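Local coordinates for glycosyl hydrolases family 2, sugar binding domain protein (Bacteroides uniformis str. 3978 T3 ii, PDB 6D1P) that is a gut bacterial beta-glucuronidase of glycoside hydrolase family 2, which probably hydrolyses O-glycosidic bonds to release glucuronic acid from its conjugates, at residues A[42-48]-A[90-94]; A[36-40]-A[71-77]; A[122-127]-A[139-145]; A[166-170]-A[186-190]. All coordinates share one frame; numbering follows the deposited sequence.

Interaction 1 of 4, residues A[42-48]-A[90-94]. With NA (sodium ion), chain L.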
loop_
_atom_site.group_PDB
_atom_site.type_symbol
_atom_site.label_atom_id
_atom_site.label_comp_id
_atom_site.label_asym_id
_atom_site.label_seq_id
_atom_site.Cartn_x
_atom_site.Cartn_y
_atom_site.Cartn_z
ATOM N N MET A 42 7.986 9.676 -5.014
ATOM C CA MET A 42 9.031 9.410 -5.982
ATOM C C MET A 42 10.350 9.948 -5.447
ATOM O O MET A 42 10.388 10.676 -4.453
ATOM C CB MET A 42 8.657 10.006 -7.335
ATOM C CG MET A 42 7.389 9.368 -7.870
ATOM S SD MET A 42 7.656 7.624 -8.300
ATOM C CE MET A 42 8.610 7.823 -9.820
ATOM N N GLY A 43 11.446 9.566 -6.109
ATOM C CA GLY A 43 12.761 9.839 -5.568
ATOM C C GLY A 43 13.206 11.280 -5.663
ATOM O O GLY A 43 14.150 11.668 -4.968
ATOM N N SER A 44 12.566 12.068 -6.520
ATOM C CA SER A 44 12.835 13.494 -6.692
ATOM C C SER A 44 11.874 13.982 -7.758
ATOM O O SER A 44 11.276 13.176 -8.476
ATOM C CB SER A 44 14.274 13.776 -7.124
ATOM O OG SER A 44 14.513 13.230 -8.408
ATOM N N ILE A 45 11.725 15.308 -7.860
ATOM C CA ILE A 45 10.868 15.837 -8.918
ATOM C C ILE A 45 11.476 15.527 -10.281
ATOM O O ILE A 45 10.749 15.339 -11.270
ATOM C CB ILE A 45 10.612 17.347 -8.719
ATOM C CG1 ILE A 45 9.658 17.879 -9.784
ATOM C CG2 ILE A 45 11.907 18.146 -8.764
ATOM C CD1 ILE A 45 8.359 17.122 -9.891
ATOM N N TRP A 46 12.812 15.426 -10.353
ATOM C CA TRP A 46 13.441 15.017 -11.603
ATOM C C TRP A 46 12.975 13.629 -12.014
ATOM O O TRP A 46 12.634 13.400 -13.183
ATOM C CB TRP A 46 14.964 15.056 -11.484
ATOM C CG TRP A 46 15.651 14.413 -12.660
ATOM C CD1 TRP A 46 16.489 13.333 -12.631
ATOM C CD2 TRP A 46 15.522 14.781 -14.043
ATOM N NE1 TRP A 46 16.895 13.009 -13.910
ATOM C CE2 TRP A 46 16.321 13.886 -14.792
ATOM C CE3 TRP A 46 14.815 15.783 -14.719
ATOM C CZ2 TRP A 46 16.435 13.965 -16.180
ATOM C CZ3 TRP A 46 14.925 15.860 -16.094
ATOM C CH2 TRP A 46 15.731 14.950 -16.817
ATOM N N GLU A 47 12.935 12.695 -11.058
ATOM C CA GLU A 47 12.485 11.344 -11.365
ATOM C C GLU A 47 11.048 11.332 -11.883
ATOM O O GLU A 47 10.674 10.447 -12.665
ATOM C CB GLU A 47 12.621 10.454 -10.129
ATOM C CG GLU A 47 12.748 8.980 -10.483
ATOM C CD GLU A 47 12.659 8.063 -9.276
ATOM O OE1 GLU A 47 11.697 8.211 -8.477
ATOM O OE2 GLU A 47 13.554 7.188 -9.133
ATOM N N VAL A 48 10.234 12.305 -11.473
ATOM C CA VAL A 48 8.871 12.395 -11.990
ATOM C C VAL A 48 8.885 12.923 -13.413
ATOM O O VAL A 48 8.064 12.520 -14.247
ATOM C CB VAL A 48 8.021 13.290 -11.066
ATOM C CG1 VAL A 48 6.625 13.593 -11.673
ATOM C CG2 VAL A 48 7.899 12.661 -9.687
ATOM N N GLY A 90 1.445 10.489 -2.664
ATOM C CA GLY A 90 1.172 10.027 -4.012
ATOM C C GLY A 90 1.342 11.197 -4.949
ATOM O O GLY A 90 1.351 12.353 -4.518
ATOM N N TRP A 91 1.482 10.893 -6.241
ATOM C CA TRP A 91 1.844 11.904 -7.229
ATOM C C TRP A 91 0.901 11.893 -8.423
ATOM O O TRP A 91 0.498 10.829 -8.895
ATOM C CB TRP A 91 3.271 11.681 -7.751
ATOM C CG TRP A 91 4.409 12.171 -6.878
ATOM C CD1 TRP A 91 5.080 11.461 -5.916
ATOM C CD2 TRP A 91 5.038 13.456 -6.934
ATOM N NE1 TRP A 91 6.081 12.229 -5.367
ATOM C CE2 TRP A 91 6.070 13.460 -5.972
ATOM C CE3 TRP A 91 4.825 14.608 -7.701
ATOM C CZ2 TRP A 91 6.877 14.571 -5.754
ATOM C CZ3 TRP A 91 5.631 15.709 -7.482
ATOM C CH2 TRP A 91 6.646 15.680 -6.522
ATOM N N TYR A 92 0.605 13.075 -8.951
ATOM C CA TYR A 92 -0.104 13.218 -10.217
ATOM C C TYR A 92 0.768 13.967 -11.221
ATOM O O TYR A 92 1.580 14.812 -10.836
ATOM C CB TYR A 92 -1.411 13.986 -10.051
ATOM C CG TYR A 92 -2.406 13.389 -9.100
ATOM C CD1 TYR A 92 -2.336 13.634 -7.732
ATOM C CD2 TYR A 92 -3.466 12.638 -9.576
ATOM C CE1 TYR A 92 -3.288 13.117 -6.860
ATOM C CE2 TYR A 92 -4.411 12.122 -8.725
ATOM C CZ TYR A 92 -4.318 12.357 -7.364
ATOM O OH TYR A 92 -5.272 11.823 -6.525
ATOM N N ARG A 93 0.585 13.677 -12.514
ATOM C CA ARG A 93 1.312 14.409 -13.545
ATOM C C ARG A 93 0.523 14.417 -14.842
ATOM O O ARG A 93 -0.226 13.478 -15.140
ATOM C CB ARG A 93 2.701 13.823 -13.796
ATOM C CG ARG A 93 2.698 12.407 -14.329
ATOM C CD ARG A 93 4.134 11.875 -14.475
ATOM N NE ARG A 93 4.158 10.562 -15.110
ATOM C CZ ARG A 93 5.203 9.740 -15.121
ATOM N NH1 ARG A 93 6.347 10.075 -14.529
ATOM N NH2 ARG A 93 5.093 8.570 -15.720
ATOM N N THR A 94 0.698 15.493 -15.611
ATOM C CA THR A 94 0.038 15.630 -16.904
ATOM C C THR A 94 0.735 16.702 -17.737
ATOM O O THR A 94 1.685 17.353 -17.294
ATOM C CB THR A 94 -1.445 15.977 -16.763
ATOM O OG1 THR A 94 -2.042 15.889 -18.050
ATOM C CG2 THR A 94 -1.618 17.420 -16.273
HETATM NA NA NA L . 17.185 13.311 -8.641
HETATM O O HOH W 1 17.670 15.705 -8.498
#

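Interaction 2 of 4, residues A[36-40]-A[71-77]. With K (potassium ion), chain J.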
loop_
_atom_site.group_PDB
_atom_site.type_symbol
_atom_site.label_atom_id
_atom_site.label_comp_id
_atom_site.label_asym_id
_atom_site.label_seq_id
_atom_site.Cartn_x
_atom_site.Cartn_y
_atom_site.Cartn_z
ATOM N N GLU A 36 -1.762 11.121 -14.918
ATOM C CA GLU A 36 -1.184 9.900 -14.398
ATOM C C GLU A 36 -1.035 10.025 -12.888
ATOM O O GLU A 36 -0.768 11.109 -12.358
ATOM C CB GLU A 36 0.163 9.613 -15.045
ATOM C CG GLU A 36 0.052 9.094 -16.463
ATOM C CD GLU A 36 1.411 8.714 -17.060
ATOM O OE1 GLU A 36 2.388 9.464 -16.859
ATOM O OE2 GLU A 36 1.500 7.650 -17.716
ATOM N N PHE A 37 -1.204 8.900 -12.201
ATOM C CA PHE A 37 -1.154 8.892 -10.749
ATOM C C PHE A 37 -0.395 7.661 -10.260
ATOM O O PHE A 37 -0.502 6.591 -10.857
ATOM C CB PHE A 37 -2.574 8.927 -10.164
ATOM C CG PHE A 37 -2.637 8.462 -8.761
ATOM C CD1 PHE A 37 -2.227 9.297 -7.725
ATOM C CD2 PHE A 37 -3.055 7.173 -8.468
ATOM C CE1 PHE A 37 -2.235 8.854 -6.414
ATOM C CE2 PHE A 37 -3.081 6.727 -7.160
ATOM C CZ PHE A 37 -2.675 7.573 -6.128
ATOM N N ILE A 38 0.375 7.811 -9.176
ATOM C CA ILE A 38 1.013 6.670 -8.522
ATOM C C ILE A 38 0.913 6.867 -7.018
ATOM O O ILE A 38 1.113 7.976 -6.520
ATOM C CB ILE A 38 2.488 6.475 -8.973
ATOM C CG1 ILE A 38 3.038 5.162 -8.448
ATOM C CG2 ILE A 38 3.401 7.588 -8.487
ATOM C CD1 ILE A 38 4.418 4.844 -8.996
ATOM N N ARG A 39 0.618 5.796 -6.290
ATOM C CA ARG A 39 0.359 5.909 -4.852
ATOM C C ARG A 39 1.618 5.632 -4.014
ATOM O O ARG A 39 1.698 4.703 -3.210
ATOM C CB ARG A 39 -0.788 4.990 -4.454
ATOM C CG ARG A 39 -1.292 5.318 -3.071
ATOM C CD ARG A 39 -2.564 4.613 -2.770
ATOM N NE ARG A 39 -2.331 3.269 -2.240
ATOM C CZ ARG A 39 -3.307 2.530 -1.712
ATOM N NH1 ARG A 39 -4.561 3.025 -1.640
ATOM N NH2 ARG A 39 -3.037 1.318 -1.239
ATOM N N GLN A 40 2.602 6.504 -4.192
ATOM C CA GLN A 40 3.853 6.448 -3.448
ATOM C C GLN A 40 4.627 7.715 -3.752
ATOM O O GLN A 40 4.290 8.468 -4.669
ATOM C CB GLN A 40 4.687 5.219 -3.794
ATOM C CG GLN A 40 5.161 5.170 -5.244
ATOM C CD GLN A 40 6.075 3.978 -5.487
ATOM O OE1 GLN A 40 5.612 2.866 -5.739
ATOM N NE2 GLN A 40 7.369 4.198 -5.377
ATOM N N HIS A 71 -10.124 12.448 -8.146
ATOM C CA HIS A 71 -9.541 11.158 -7.829
ATOM C C HIS A 71 -9.166 11.110 -6.356
ATOM O O HIS A 71 -8.756 12.117 -5.762
ATOM C CB HIS A 71 -8.320 10.902 -8.698
ATOM C CG HIS A 71 -7.549 9.695 -8.290
ATOM N ND1 HIS A 71 -6.467 9.761 -7.436
ATOM C CD2 HIS A 71 -7.723 8.386 -8.589
ATOM C CE1 HIS A 71 -5.996 8.542 -7.244
ATOM N NE2 HIS A 71 -6.742 7.692 -7.930
ATOM N N CYS A 72 -9.282 9.921 -5.770
ATOM C CA CYS A 72 -9.054 9.776 -4.342
ATOM C C CYS A 72 -8.206 8.540 -4.062
ATOM O O CYS A 72 -8.477 7.468 -4.611
ATOM C CB CYS A 72 -10.398 9.696 -3.605
ATOM S SG CYS A 72 -10.256 9.409 -1.847
ATOM N N PHE A 73 -7.192 8.698 -3.190
ATOM C CA PHE A 73 -6.338 7.576 -2.796
ATOM C C PHE A 73 -7.152 6.397 -2.277
ATOM O O PHE A 73 -6.701 5.252 -2.345
ATOM C CB PHE A 73 -5.361 7.972 -1.673
ATOM C CG PHE A 73 -4.319 8.998 -2.055
ATOM C CD1 PHE A 73 -4.303 9.593 -3.307
ATOM C CD2 PHE A 73 -3.355 9.365 -1.129
ATOM C CE1 PHE A 73 -3.343 10.531 -3.630
ATOM C CE2 PHE A 73 -2.390 10.299 -1.434
ATOM C CZ PHE A 73 -2.382 10.893 -2.686
ATOM N N ASN A 74 -8.330 6.654 -1.717
ATOM C CA ASN A 74 -8.994 5.662 -0.888
ATOM C C ASN A 74 -10.348 5.269 -1.465
ATOM O O ASN A 74 -11.237 4.815 -0.731
ATOM C CB ASN A 74 -9.121 6.185 0.543
ATOM C CG ASN A 74 -7.836 6.826 1.045
ATOM O OD1 ASN A 74 -7.739 8.048 1.113
ATOM N ND2 ASN A 74 -6.836 6.000 1.399
ATOM N N ALA A 75 -10.494 5.437 -2.791
ATOM C CA ALA A 75 -11.715 5.073 -3.498
ATOM C C ALA A 75 -12.194 3.675 -3.126
ATOM O O ALA A 75 -13.401 3.427 -3.046
ATOM C CB ALA A 75 -11.484 5.175 -5.012
ATOM N N GLU A 76 -11.277 2.756 -2.891
ATOM C CA GLU A 76 -11.693 1.423 -2.481
ATOM C C GLU A 76 -11.205 1.022 -1.100
ATOM O O GLU A 76 -11.935 0.328 -0.380
ATOM C CB GLU A 76 -11.215 0.370 -3.502
ATOM C CG GLU A 76 -12.225 0.088 -4.604
ATOM C CD GLU A 76 -11.964 -1.238 -5.332
ATOM O OE1 GLU A 76 -12.762 -1.574 -6.256
ATOM O OE2 GLU A 76 -10.973 -1.939 -4.977
ATOM N N ASP A 77 -9.981 1.400 -0.709
ATOM C CA ASP A 77 -9.437 0.805 0.500
ATOM C C ASP A 77 -10.019 1.412 1.776
ATOM O O ASP A 77 -9.793 0.851 2.859
ATOM C CB ASP A 77 -7.884 0.852 0.490
ATOM C CG ASP A 77 -7.283 2.243 0.791
ATOM O OD1 ASP A 77 -7.993 3.257 0.903
ATOM O OD2 ASP A 77 -6.043 2.324 0.913
HETATM K K K J . -10.285 -0.183 5.442
HETATM O O HOH W 2 -4.439 0.018 1.211
HETATM O O HOH W 3 -9.072 1.753 7.155
#

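Interaction 3 of 4, residues A[122-127]-A[139-145]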
loop_
_atom_site.group_PDB
_atom_site.type_symbol
_atom_site.label_atom_id
_atom_site.label_comp_id
_atom_site.label_asym_id
_atom_site.label_seq_id
_atom_site.Cartn_x
_atom_site.Cartn_y
_atom_site.Cartn_z
ATOM N N VAL A 122 5.691 23.007 -11.688
ATOM C CA VAL A 122 5.858 23.172 -13.128
ATOM C C VAL A 122 7.240 22.629 -13.478
ATOM O O VAL A 122 8.256 23.128 -12.971
ATOM C CB VAL A 122 5.734 24.646 -13.545
ATOM C CG1 VAL A 122 6.212 24.833 -14.995
ATOM C CG2 VAL A 122 4.310 25.166 -13.357
ATOM N N TYR A 123 7.288 21.614 -14.335
ATOM C CA TYR A 123 8.536 20.898 -14.583
ATOM C C TYR A 123 9.246 20.611 -13.256
ATOM O O TYR A 123 8.663 19.962 -12.384
ATOM C CB TYR A 123 9.420 21.687 -15.553
ATOM C CG TYR A 123 10.586 20.896 -16.100
ATOM C CD1 TYR A 123 11.867 21.434 -16.105
ATOM C CD2 TYR A 123 10.412 19.603 -16.590
ATOM C CE1 TYR A 123 12.952 20.711 -16.591
ATOM C CE2 TYR A 123 11.484 18.875 -17.083
ATOM C CZ TYR A 123 12.760 19.438 -17.079
ATOM O OH TYR A 123 13.841 18.729 -17.561
ATOM N N THR A 124 10.469 21.106 -13.053
ATOM C CA THR A 124 11.225 20.765 -11.855
ATOM C C THR A 124 11.197 21.855 -10.800
ATOM O O THR A 124 12.027 21.839 -9.887
ATOM C CB THR A 124 12.678 20.454 -12.203
ATOM O OG1 THR A 124 13.310 21.648 -12.680
ATOM C CG2 THR A 124 12.740 19.379 -13.259
ATOM N N THR A 125 10.266 22.788 -10.901
ATOM C CA THR A 125 10.212 23.948 -10.029
ATOM C C THR A 125 8.947 23.867 -9.183
ATOM O O THR A 125 7.840 23.780 -9.728
ATOM C CB THR A 125 10.222 25.232 -10.858
ATOM O OG1 THR A 125 11.357 25.221 -11.730
ATOM C CG2 THR A 125 10.293 26.455 -9.949
ATOM N N ARG A 126 9.103 23.904 -7.861
ATOM C CA ARG A 126 7.931 23.922 -6.995
ATOM C C ARG A 126 7.298 25.307 -7.003
ATOM O O ARG A 126 7.996 26.319 -6.904
ATOM C CB ARG A 126 8.299 23.519 -5.572
ATOM C CG ARG A 126 7.157 23.719 -4.598
ATOM C CD ARG A 126 6.933 22.531 -3.678
ATOM N NE ARG A 126 8.032 22.320 -2.758
ATOM C CZ ARG A 126 8.284 23.084 -1.704
ATOM N NH1 ARG A 126 9.330 22.805 -0.927
ATOM N NH2 ARG A 126 7.511 24.131 -1.431
ATOM N N ILE A 127 5.978 25.348 -7.126
ATOM C CA ILE A 127 5.230 26.595 -7.262
ATOM C C ILE A 127 4.655 27.046 -5.932
ATOM O O ILE A 127 4.831 28.192 -5.518
ATOM C CB ILE A 127 4.102 26.418 -8.304
ATOM C CG1 ILE A 127 4.655 25.868 -9.628
ATOM C CG2 ILE A 127 3.288 27.721 -8.454
ATOM C CD1 ILE A 127 5.903 26.601 -10.141
ATOM N N ALA A 139 -2.416 28.186 -7.149
ATOM C CA ALA A 139 -0.985 28.273 -7.417
ATOM C C ALA A 139 -0.794 29.077 -8.692
ATOM O O ALA A 139 -1.329 28.709 -9.746
ATOM C CB ALA A 139 -0.356 26.881 -7.558
ATOM N N ASP A 140 -0.039 30.167 -8.598
ATOM C CA ASP A 140 0.191 31.053 -9.731
ATOM C C ASP A 140 1.396 30.530 -10.506
ATOM O O ASP A 140 2.539 30.668 -10.059
ATOM C CB ASP A 140 0.404 32.490 -9.249
ATOM C CG ASP A 140 0.259 33.515 -10.370
ATOM O OD1 ASP A 140 0.905 33.334 -11.424
ATOM O OD2 ASP A 140 -0.510 34.498 -10.197
ATOM N N ILE A 141 1.148 29.928 -11.667
ATOM C CA ILE A 141 2.226 29.300 -12.426
ATOM C C ILE A 141 2.745 30.205 -13.535
ATOM O O ILE A 141 3.530 29.757 -14.381
ATOM C CB ILE A 141 1.782 27.949 -12.991
ATOM C CG1 ILE A 141 0.676 28.159 -14.017
ATOM C CG2 ILE A 141 1.309 27.039 -11.866
ATOM C CD1 ILE A 141 0.257 26.898 -14.688
ATOM N N THR A 142 2.360 31.482 -13.519
ATOM C CA THR A 142 2.606 32.379 -14.646
ATOM C C THR A 142 4.095 32.504 -14.949
ATOM O O THR A 142 4.524 32.326 -16.096
ATOM C CB THR A 142 1.985 33.751 -14.349
ATOM O OG1 THR A 142 0.568 33.608 -14.197
ATOM C CG2 THR A 142 2.261 34.728 -15.473
ATOM N N GLU A 143 4.901 32.799 -13.934
ATOM C CA GLU A 143 6.316 33.028 -14.186
ATOM C C GLU A 143 7.052 31.737 -14.521
ATOM O O GLU A 143 7.990 31.754 -15.325
ATOM C CB GLU A 143 6.954 33.739 -12.989
ATOM C CG GLU A 143 6.828 35.252 -13.095
ATOM C CD GLU A 143 7.114 35.746 -14.517
ATOM O OE1 GLU A 143 6.147 36.047 -15.266
ATOM O OE2 GLU A 143 8.313 35.809 -14.891
ATOM N N ALA A 144 6.634 30.610 -13.941
ATOM C CA ALA A 144 7.324 29.356 -14.219
ATOM C C ALA A 144 7.002 28.838 -15.615
ATOM O O ALA A 144 7.867 28.225 -16.262
ATOM C CB ALA A 144 6.967 28.312 -13.165
ATOM N N VAL A 145 5.774 29.071 -16.095
ATOM C CA VAL A 145 5.450 28.711 -17.470
ATOM C C VAL A 145 6.325 29.503 -18.430
ATOM O O VAL A 145 6.884 28.960 -19.393
ATOM C CB VAL A 145 3.957 28.940 -17.761
ATOM C CG1 VAL A 145 3.711 28.875 -19.251
ATOM C CG2 VAL A 145 3.101 27.895 -17.060
#

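Interaction 4 of 4, residues A[166-170]-A[186-190]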
loop_
_atom_site.group_PDB
_atom_site.type_symbol
_atom_site.label_atom_id
_atom_site.label_comp_id
_atom_site.label_asym_id
_atom_site.label_seq_id
_atom_site.Cartn_x
_atom_site.Cartn_y
_atom_site.Cartn_z
ATOM N N ILE A 166 1.834 17.163 -9.312
ATOM C CA ILE A 166 1.251 17.542 -8.036
ATOM C C ILE A 166 1.429 16.390 -7.068
ATOM O O ILE A 166 0.995 15.267 -7.353
ATOM C CB ILE A 166 -0.232 17.895 -8.166
ATOM C CG1 ILE A 166 -0.399 18.995 -9.205
ATOM C CG2 ILE A 166 -0.758 18.349 -6.814
ATOM C CD1 ILE A 166 -1.807 19.217 -9.613
ATOM N N ARG A 167 2.054 16.671 -5.925
ATOM C CA ARG A 167 2.247 15.692 -4.865
ATOM C C ARG A 167 1.190 15.937 -3.795
ATOM O O ARG A 167 1.097 17.048 -3.263
ATOM C CB ARG A 167 3.654 15.804 -4.279
ATOM C CG ARG A 167 4.005 14.798 -3.177
ATOM C CD ARG A 167 5.397 15.108 -2.581
ATOM N NE ARG A 167 5.896 14.100 -1.639
ATOM C CZ ARG A 167 5.585 14.059 -0.346
ATOM N NH1 ARG A 167 4.745 14.954 0.176
ATOM N NH2 ARG A 167 6.094 13.121 0.431
ATOM N N CYS A 168 0.379 14.920 -3.500
ATOM C CA CYS A 168 -0.584 14.973 -2.404
ATOM C C CYS A 168 -0.191 13.980 -1.326
ATOM O O CYS A 168 0.332 12.905 -1.617
ATOM C CB CYS A 168 -2.010 14.657 -2.865
ATOM S SG CYS A 168 -2.736 15.962 -3.841
ATOM N N ASP A 169 -0.440 14.345 -0.078
ATOM C CA ASP A 169 -0.064 13.485 1.029
ATOM C C ASP A 169 -1.145 13.536 2.102
ATOM O O ASP A 169 -1.591 14.626 2.490
ATOM C CB ASP A 169 1.300 13.904 1.601
ATOM C CG ASP A 169 1.658 13.142 2.852
ATOM O OD1 ASP A 169 2.357 12.121 2.742
ATOM O OD2 ASP A 169 1.218 13.550 3.955
ATOM N N ASN A 170 -1.574 12.357 2.561
ATOM C CA ASN A 170 -2.460 12.220 3.711
ATOM C C ASN A 170 -1.830 11.296 4.753
ATOM O O ASN A 170 -2.497 10.453 5.358
ATOM C CB ASN A 170 -3.860 11.735 3.293
ATOM C CG ASN A 170 -3.871 10.256 2.858
ATOM O OD1 ASN A 170 -2.840 9.699 2.433
ATOM N ND2 ASN A 170 -5.028 9.618 2.980
ATOM N N LEU A 186 -9.490 10.773 6.733
ATOM C CA LEU A 186 -8.727 11.914 6.220
ATOM C C LEU A 186 -8.255 11.507 4.832
ATOM O O LEU A 186 -7.152 10.975 4.651
ATOM C CB LEU A 186 -7.558 12.278 7.129
ATOM C CG LEU A 186 -7.773 13.172 8.366
ATOM C CD1 LEU A 186 -8.884 12.664 9.280
ATOM C CD2 LEU A 186 -6.461 13.331 9.165
ATOM N N TYR A 187 -9.108 11.775 3.846
ATOM C CA TYR A 187 -8.907 11.307 2.486
ATOM C C TYR A 187 -7.698 11.971 1.828
ATOM O O TYR A 187 -7.333 13.101 2.140
ATOM C CB TYR A 187 -10.166 11.580 1.665
ATOM C CG TYR A 187 -11.257 10.554 1.838
ATOM C CD1 TYR A 187 -10.986 9.203 1.669
ATOM C CD2 TYR A 187 -12.558 10.932 2.176
ATOM C CE1 TYR A 187 -11.978 8.248 1.807
ATOM C CE2 TYR A 187 -13.575 9.978 2.320
ATOM C CZ TYR A 187 -13.266 8.631 2.139
ATOM O OH TYR A 187 -14.234 7.652 2.266
ATOM N N GLY A 188 -7.092 11.259 0.884
ATOM C CA GLY A 188 -5.959 11.775 0.134
ATOM C C GLY A 188 -6.290 11.941 -1.340
ATOM O O GLY A 188 -7.117 11.214 -1.893
ATOM N N GLY A 189 -5.632 12.919 -1.972
ATOM C CA GLY A 189 -5.630 13.071 -3.415
ATOM C C GLY A 189 -6.377 14.314 -3.877
ATOM O O GLY A 189 -6.830 15.141 -3.084
ATOM N N LEU A 190 -6.496 14.428 -5.206
ATOM C CA LEU A 190 -7.160 15.561 -5.859
ATOM C C LEU A 190 -8.636 15.216 -6.041
ATOM O O LEU A 190 -9.151 14.990 -7.140
ATOM C CB LEU A 190 -6.472 15.890 -7.181
ATOM C CG LEU A 190 -4.987 16.265 -7.023
ATOM C CD1 LEU A 190 -4.248 16.191 -8.345
ATOM C CD2 LEU A 190 -4.826 17.658 -6.387
HETATM O O HOH W 4 -5.134 10.613 6.302
#

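Interaction 1 of 4, residues A[42-48]-A[90-94]
One face of the W91 indole carries a methyl of V48: CG2 lies 4.1 Å from the centroid of the six-membered ring and 11° off its normal, a CH-pi contact. I45 crosses the indole at about a right angle, its CD1 3.9 Å from W91 CZ3, and M42 brings CG to 3.7 Å from W91 CD1. The R93 guanidinium is met at its edge, close to its plane, by the V48 carbonyl; the bond from R93 NH1 to V48 O, 3.0 Å long, is bent and weak, and the firmer partner is E36, in a salt bridge with R93 NE. In the beta-sandwich sugar-binding domain, the contact sets the short helix 45-49 on strand 89-96. Replacing W91 by an alanine would probably open a gap under V48 and I45 and leave D41, which accepts from the indole NE1, without that mate. S44 is the N-cap of the helix: its OG accepts from E47 N at 3.1 Å and also binds a sodium ion at 2.7 Å, shared with the carbonyl O of D434 of the second subunit. G43 N meets E47 OE1 from above the carboxylate plane, while the same oxygen pairs with R172 of the second subunit.

Interaction 2 of 4, residues A[36-40]-A[71-77]
F37 has CG anti to its backbone nitrogen (chi1 160°), which lays the ring against H71 and F73, while a bend at chi3 (86°) brings the R39 guanidinium round to F73 O and D77. The three rings form an aromatic cluster between strand 35-38 of the sugar-binding domain's six-stranded sheet and the loop 71-77, which makes a type I turn from C72 to A75. H71 presents its edge to the face of F37: CE1 stands over the middle of the phenyl ring, the centroids are 4.3 Å apart and the planes meet at 52°. Next to CE1, the imidazole ND1 is hydrogen-bonded to the hydroxyl of Y92, which limits the ring's rotation. F73 meets F37 obliquely, with CE1 of one ring 3.4 Å from CE1 of the other. Beyond the rings, R39 NH1 serves two acceptors: it donates to F73 O at 3.2 Å, the oxygen lying in the guanidinium plane, and weakly to D77 OD2 at 3.0 Å as part of a salt bridge. A water joins R39 NH2 to that carboxylate oxygen, which also accepts from Y86 N. The D77 carboxylate is further steadied by N74 ND2, which lies 3.0 Å from D77 OD1 and uses its syn lone pair. The backbone of D77 serves a metal: its carbonyl O binds a potassium ion at 2.8 Å, together with the carbonyl oxygens of A78, D80 and V83.

Interaction 3 of 4, residues A[122-127]-A[139-145]
I127 spreads its two branches over the strand and helix opposite: CD1 ends 3.6 Å from A144 CB, while CG2 settles against A139 CB at 3.8 Å. This is plain apolar packing between the two sheets of the beta-sandwich, where strand 125-131 of the six-stranded sheet and strand 137-140 of the four-stranded one are outermost within this chain; helix 142-149 supplies A144. With CG2 anti to the backbone nitrogen of I127, the same methyl also touches the backbone, 3.4 Å from D140 O, and reaches I141 CG2. V122 CG2 lies across I141, 3.8 Å from I141 CB, and V122 CB is 3.9 Å from A144 CB, so the small A144 methyl is shared by V122 and I127. No hydrogen bond joins the two segments. V122 and I127 are brought side by side by a tight beta hairpin, whose type II' turn is closed by backbone bonds in both directions between V122 and T125. On the other segment the helix start is shaped by an Asx turn, and R106 holds the D140 carboxylate in a salt bridge. D140 OD1 takes two donors from one residue, T142 N at 3.2 Å and T142 OG1 at 2.8 Å.

Interaction 4 of 4, residues A[166-170]-A[186-190]
I166 opens the contact with two methyls on L190, CD1 facing L190 CD1 at 4.1 Å and CG2 near L190 CD2. Residues 166-169 end an inner strand of the six-stranded sheet of the sugar-binding beta-sandwich, and N170 follows it; the loop 186-190 runs back over this segment in nearly the opposite direction (168°), without backbone bonding between the two. C168 lies under the loop: SG is 3.7 Å from L190 CD2, and CB is 4.0 Å from G189 CA. At the backbone angles of G189 any CB would collide with the carbonyl O of G188, so only glycine fits. N170 supplies the polar end. Its CG sits between backbone N and carbonyl carbon (chi1 72°), placing the amide beside the loop backbone; ND2 donates to L186 O at 3.0 Å, nearly straight (160°) and in the carbonyl plane. G188 has to be bare here, since a CB on it would clash with N170 CG. The amide also reaches outside: OD1 accepts from G88 N, and ND2 is bonded to Y86 O. An alanine in place of N170 would probably leave G88 N without its acceptor and deprive L186 O of its side-chain donor. A water adds a second link, donating to N170 O at 2.8 Å and to L186 O at 2.6 Å.

How the interactions relate
All four contacts touch one six-stranded sheet of the sugar-binding domain. Interactions 2 and 4 are closest, their centres about 8 Å apart: the loops 71-77 and 186-190 pair through F73 N to G188 O (2.8 Å) and H71 N to L190 O (2.9 Å). Strand 89-96 ties interaction 1 to both, since W91 O packs 3.3 Å from F37 CD1 while Y92 N meets I166 O at 2.7 Å. Interaction 3 lies farther out, about 24 Å between centres from interaction 2, but Y123 touches W46 and I45 of interaction 1. The sodium ion bound by S44 lies at the subunit interface, and D77 O binds a potassium ion. In interaction 4, Y187 bonds D333, a ligand of another sodium.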